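Local coordinates for protein pyridoxal kinase (Lactobacillus plantarum, PDB 3H74) that probably phosphorylates pyridoxal with ATP, making pyridoxal 5'-phosphate, at residues I18-A23 with A36-L41; L24-A29 with L217-A222. One frame throughout, in Å; residues are numbered along the deposited sequence. Where two conformers were deposited one is given.

Contact 1. Residues I18-A23 with A36-L41; sequences ISLSSA and ALPTSL
Leu20 reaches from the first turn of its helix onto strand residues 36-38 and bears the whole contact from its side, with Ala36 and Pro38 as its main partners. Its CG stands anti to the backbone N (chi1 -155°), which carries the two methyls outward to the strand, where they divide the work. CD1 lies against the methyl of Ala36, at 4.1 Å from Ala36 CB. CD2 settles over the backbone between Leu37 and Pro38, with Pro38 N 3.8 Å from Leu20 CD2, and it also meets the proline ring, whose CG is 4.0 Å from Leu20 CD2. Leucine and proline meet at a slant, CD2 touching both CG and CD of the ring. Leu37, between Ala36 and Pro38, points its side chain away, into the residues of helix 61-70, so the strand offers the leucine mainly backbone and the two small flanking groups. Val8 of strand 4-13 also touches Leu20, which therefore packs on two neighbouring strands. Trimmed to an alanine here, the residue would lose both methyls, and the Ala36 methyl and the Pro38 ring would probably be left facing a gap under the helix. The turn leading into the helix has its own polar bonds: Ser21 OG donates to a lone pair of Ile18 O at 2.7 Å, while Ser19 O takes the N-H groups of both Ser22 and Ala23. Antiparallel to the strand (173° between the short axes), the helix is the crossover of a beta-alpha-beta unit made by strand 4-13, helix 19-29 and strand 32-42. With no hydrogen bond passing between the segments, helix and strand are joined here by apolar contact alone, while the backbone of Leu37 and Thr39 bonds to strand 4-13.

Contact 2. Residues L24-A29 with L217-A222; sequences LPVLTA and LAAVIA
The carbonyl O of Leu24, just ahead of Val26 and Leu27 that face the neighbouring helix, is gripped twice by Thr28. Thr28 N reaches Leu24 O at 3.0 Å as the ordinary helical bond, and Thr28 OG1 reaches the same Leu24 O at 2.7 Å from the other face of the carbonyl plane, 36° out of it. This double hold lies on the exposed side of the helix, where a kink falls because Pro25 N makes no bond to the turn before. The inner side is apolar. Val26 CG1 meets Val220 CG2 at 4.1 Å, the two valines set nearly perpendicular to each other, and also rests on the Ala219 methyl, 4.3 Å from CG1 to Ala219 CB. In Leu27, CG anti to the carbonyl carbon (chi1 -72°) and an extended chi2 carry the methyls round towards Ala219: CD1 comes to 4.2 Å from Ala219 CB, and CD2 to 3.5 Å from Ala219 O. Ala219 thus receives both larger residues on its small surface. Segments 24-29 and 217-222 run nearly parallel, at 16°, packed side by side against the central sheet of the ribokinase-like alpha/beta fold, where Leu27 and Ala222 both touch Met6 of strand 4-13. Leu266 and Ile270 of helix 264-274 also touch Val26. Lacking any hydrogen bond across, the two segments are held together by buried hydrocarbon.

Contacts 1 and 2 show how one helix can serve two interfaces: different faces of helix 19-29 meet strand 32-42 and helix 213-226, with contact centres 12 Å apart. The packing is continuous between them. Ala36 CB of contact 1 lies 3.7 Å from Leu24 CD1 of contact 2, and Ala23 CB lies 4.2 Å from Ala219 CB. Helix 213-226 begins in the GTGD sequence motif, which forms an anion hole in relatives of the ribokinase family. Asp215 of that motif accepts a weak hydrogen bond from Ser19 N, so the start of helix 19-29 probably borders the phosphate-transfer site, whereas contact 2 is core packing further along.

Contact 1. Residues I18-A23 with A36-L41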
loop_
_atom_site.group_PDB
_atom_site.type_symbol
_atom_site.label_atom_id
_atom_site.label_comp_id
_atom_site.label_asym_id
_atom_site.label_seq_id
_atom_site.Cartn_x
_atom_site.Cartn_y
_atom_site.Cartn_z
ATOM N N ILE A 18 8.311 -6.017 7.339
ATOM C CA ILE A 18 7.223 -5.232 6.770
ATOM C C ILE A 18 7.673 -4.640 5.434
ATOM O O ILE A 18 8.749 -4.971 4.936
ATOM C CB ILE A 18 6.701 -4.139 7.758
ATOM C CG1 ILE A 18 7.772 -3.079 8.059
ATOM C CG2 ILE A 18 6.186 -4.768 9.065
ATOM C CD1 ILE A 18 7.215 -1.782 8.661
ATOM N N SER A 19 6.814 -3.812 4.853
ATOM C CA SER A 19 7.139 -2.984 3.683
ATOM C C SER A 19 7.929 -3.741 2.601
ATOM O O SER A 19 7.493 -4.803 2.158
ATOM C CB SER A 19 7.766 -1.651 4.120
ATOM O OG SER A 19 8.906 -1.842 4.933
ATOM N N LEU A 20 9.080 -3.228 2.168
ATOM C CA LEU A 20 9.772 -3.830 1.038
ATOM C C LEU A 20 10.211 -5.261 1.309
ATOM O O LEU A 20 10.208 -6.100 0.410
ATOM C CB LEU A 20 10.965 -2.978 0.633
ATOM C CG LEU A 20 11.467 -3.071 -0.803
ATOM C CD1 LEU A 20 10.347 -2.886 -1.830
ATOM C CD2 LEU A 20 12.533 -2.002 -0.989
ATOM N N SER A 21 10.579 -5.554 2.561
ATOM C CA SER A 21 10.986 -6.915 2.929
ATOM C C SER A 21 9.868 -7.944 2.751
ATOM O O SER A 21 10.143 -9.132 2.565
ATOM C CB SER A 21 11.504 -6.968 4.364
ATOM O OG SER A 21 10.450 -7.060 5.292
ATOM N N SER A 22 8.616 -7.508 2.825
ATOM C CA SER A 22 7.507 -8.424 2.575
ATOM C C SER A 22 6.976 -8.313 1.146
ATOM O O SER A 22 6.545 -9.311 0.573
ATOM C CB SER A 22 6.395 -8.257 3.607
ATOM O OG SER A 22 5.922 -6.931 3.624
ATOM N N ALA A 23 7.030 -7.119 0.554
ATOM C CA ALA A 23 6.593 -6.959 -0.827
ATOM C C ALA A 23 7.470 -7.746 -1.798
ATOM O O ALA A 23 6.960 -8.321 -2.762
ATOM C CB ALA A 23 6.550 -5.497 -1.210
ATOM N N ALA A 36 13.003 -3.103 -6.683
ATOM C CA ALA A 36 12.764 -2.872 -5.258
ATOM C C ALA A 36 13.489 -1.606 -4.822
ATOM O O ALA A 36 14.694 -1.631 -4.566
ATOM C CB ALA A 36 13.231 -4.081 -4.444
ATOM N N LEU A 37 12.748 -0.507 -4.753
ATOM C CA LEU A 37 13.337 0.806 -4.522
ATOM C C LEU A 37 13.036 1.350 -3.124
ATOM O O LEU A 37 11.923 1.812 -2.861
ATOM C CB LEU A 37 12.822 1.787 -5.572
ATOM C CG LEU A 37 13.378 3.206 -5.465
ATOM C CD1 LEU A 37 14.879 3.203 -5.665
ATOM C CD2 LEU A 37 12.710 4.143 -6.461
ATOM N N PRO A 38 14.026 1.321 -2.216
ATOM C CA PRO A 38 13.793 1.940 -0.912
ATOM C C PRO A 38 13.589 3.450 -1.018
ATOM O O PRO A 38 14.371 4.135 -1.679
ATOM C CB PRO A 38 15.088 1.632 -0.138
ATOM C CG PRO A 38 15.671 0.417 -0.838
ATOM C CD PRO A 38 15.351 0.680 -2.287
ATOM N N THR A 39 12.553 3.952 -0.356
ATOM C CA THR A 39 12.344 5.390 -0.226
ATOM C C THR A 39 13.030 5.909 1.039
ATOM O O THR A 39 13.264 7.112 1.176
ATOM C CB THR A 39 10.850 5.717 -0.171
ATOM O OG1 THR A 39 10.261 4.891 0.832
ATOM C CG2 THR A 39 10.167 5.435 -1.499
ATOM N N SER A 40 13.330 4.977 1.945
ATOM C CA SER A 40 13.992 5.218 3.223
ATOM C C SER A 40 14.628 3.877 3.577
ATOM O O SER A 40 14.074 2.829 3.228
ATOM C CB SER A 40 12.969 5.616 4.295
ATOM O OG SER A 40 13.593 5.874 5.548
ATOM N N LEU A 41 15.783 3.901 4.244
ATOM C CA LEU A 41 16.470 2.677 4.640
ATOM C C LEU A 41 16.713 2.744 6.146
ATOM O O LEU A 41 17.349 3.690 6.633
ATOM C CB LEU A 41 17.786 2.550 3.874
ATOM C CG LEU A 41 18.639 1.321 4.174
ATOM C CD1 LEU A 41 17.914 -0.010 3.936
ATOM C CD2 LEU A 41 19.919 1.395 3.352
#

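Contact 2. Residues L24-A29 with L217-A222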
loop_
_atom_site.group_PDB
_atom_site.type_symbol
_atom_site.label_atom_id
_atom_site.label_comp_id
_atom_site.label_asym_id
_atom_site.label_seq_id
_atom_site.Cartn_x
_atom_site.Cartn_y
_atom_site.Cartn_z
ATOM N N LEU A 24 8.779 -7.778 -1.555
ATOM C CA LEU A 24 9.689 -8.494 -2.444
ATOM C C LEU A 24 9.346 -9.977 -2.580
ATOM O O LEU A 24 9.163 -10.462 -3.701
ATOM C CB LEU A 24 11.157 -8.293 -2.036
ATOM C CG LEU A 24 12.004 -7.440 -2.977
ATOM C CD1 LEU A 24 13.329 -7.113 -2.319
ATOM C CD2 LEU A 24 12.221 -8.135 -4.327
ATOM N N PRO A 25 9.288 -10.720 -1.459
ATOM C CA PRO A 25 8.893 -12.127 -1.568
ATOM C C PRO A 25 7.515 -12.332 -2.209
ATOM O O PRO A 25 7.362 -13.199 -3.072
ATOM C CB PRO A 25 8.911 -12.611 -0.106
ATOM C CG PRO A 25 9.914 -11.710 0.558
ATOM C CD PRO A 25 9.657 -10.374 -0.075
ATOM N N VAL A 26 6.524 -11.539 -1.814
ATOM C CA VAL A 26 5.175 -11.714 -2.321
ATOM C C VAL A 26 5.105 -11.505 -3.837
ATOM O O VAL A 26 4.575 -12.344 -4.571
ATOM C CB VAL A 26 4.196 -10.786 -1.566
ATOM C CG1 VAL A 26 2.841 -10.711 -2.268
ATOM C CG2 VAL A 26 4.026 -11.260 -0.124
ATOM N N LEU A 27 5.654 -10.396 -4.317
ATOM C CA LEU A 27 5.550 -10.076 -5.730
ATOM C C LEU A 27 6.464 -10.947 -6.589
ATOM O O LEU A 27 6.117 -11.294 -7.712
ATOM C CB LEU A 27 5.759 -8.579 -5.956
ATOM C CG LEU A 27 4.561 -7.752 -5.451
ATOM C CD1 LEU A 27 4.967 -6.305 -5.217
ATOM C CD2 LEU A 27 3.367 -7.845 -6.395
ATOM N N THR A 28 7.607 -11.338 -6.050
ATOM C CA THR A 28 8.451 -12.319 -6.732
ATOM C C THR A 28 7.680 -13.632 -6.904
ATOM O O THR A 28 7.661 -14.206 -7.997
ATOM C CB THR A 28 9.765 -12.539 -5.971
ATOM O OG1 THR A 28 10.485 -11.305 -5.924
ATOM C CG2 THR A 28 10.643 -13.584 -6.655
ATOM N N ALA A 29 7.013 -14.092 -5.848
ATOM C CA ALA A 29 6.240 -15.330 -5.938
ATOM C C ALA A 29 5.126 -15.211 -6.966
ATOM O O ALA A 29 4.760 -16.192 -7.610
ATOM C CB ALA A 29 5.680 -15.710 -4.577
ATOM N N LEU A 217 -1.266 -6.236 2.135
ATOM C CA LEU A 217 -2.497 -6.045 1.376
ATOM C C LEU A 217 -2.240 -5.319 0.062
ATOM O O LEU A 217 -2.713 -5.745 -1.000
ATOM C CB LEU A 217 -3.522 -5.274 2.204
ATOM C CG LEU A 217 -4.901 -5.097 1.552
ATOM C CD1 LEU A 217 -5.698 -6.393 1.509
ATOM C CD2 LEU A 217 -5.695 -4.024 2.285
ATOM N N ALA A 218 -1.482 -4.224 0.133
ATOM C CA ALA A 218 -1.199 -3.442 -1.059
ATOM C C ALA A 218 -0.415 -4.244 -2.088
ATOM O O ALA A 218 -0.702 -4.176 -3.279
ATOM C CB ALA A 218 -0.470 -2.176 -0.706
ATOM N N ALA A 219 0.584 -5.004 -1.634
ATOM C CA ALA A 219 1.371 -5.831 -2.544
ATOM C C ALA A 219 0.494 -6.873 -3.236
ATOM O O ALA A 219 0.611 -7.091 -4.437
ATOM C CB ALA A 219 2.544 -6.493 -1.814
ATOM N N VAL A 220 -0.377 -7.523 -2.469
ATOM C CA VAL A 220 -1.268 -8.537 -3.036
ATOM C C VAL A 220 -2.237 -7.932 -4.049
ATOM O O VAL A 220 -2.429 -8.473 -5.135
ATOM C CB VAL A 220 -2.014 -9.320 -1.933
ATOM C CG1 VAL A 220 -3.108 -10.174 -2.518
ATOM C CG2 VAL A 220 -1.030 -10.176 -1.145
ATOM N N ILE A 221 -2.828 -6.800 -3.693
ATOM C CA ILE A 221 -3.753 -6.128 -4.604
ATOM C C ILE A 221 -3.058 -5.716 -5.907
ATOM O O ILE A 221 -3.551 -6.009 -7.006
ATOM C CB ILE A 221 -4.432 -4.929 -3.914
ATOM C CG1 ILE A 221 -5.421 -5.425 -2.851
ATOM C CG2 ILE A 221 -5.126 -4.007 -4.934
ATOM C CD1 ILE A 221 -6.011 -4.346 -1.965
ATOM N N ALA A 222 -1.893 -5.078 -5.792
ATOM C CA ALA A 222 -1.145 -4.686 -6.978
ATOM C C ALA A 222 -0.776 -5.906 -7.807
ATOM O O ALA A 222 -0.897 -5.874 -9.038
ATOM C CB ALA A 222 0.090 -3.899 -6.604
#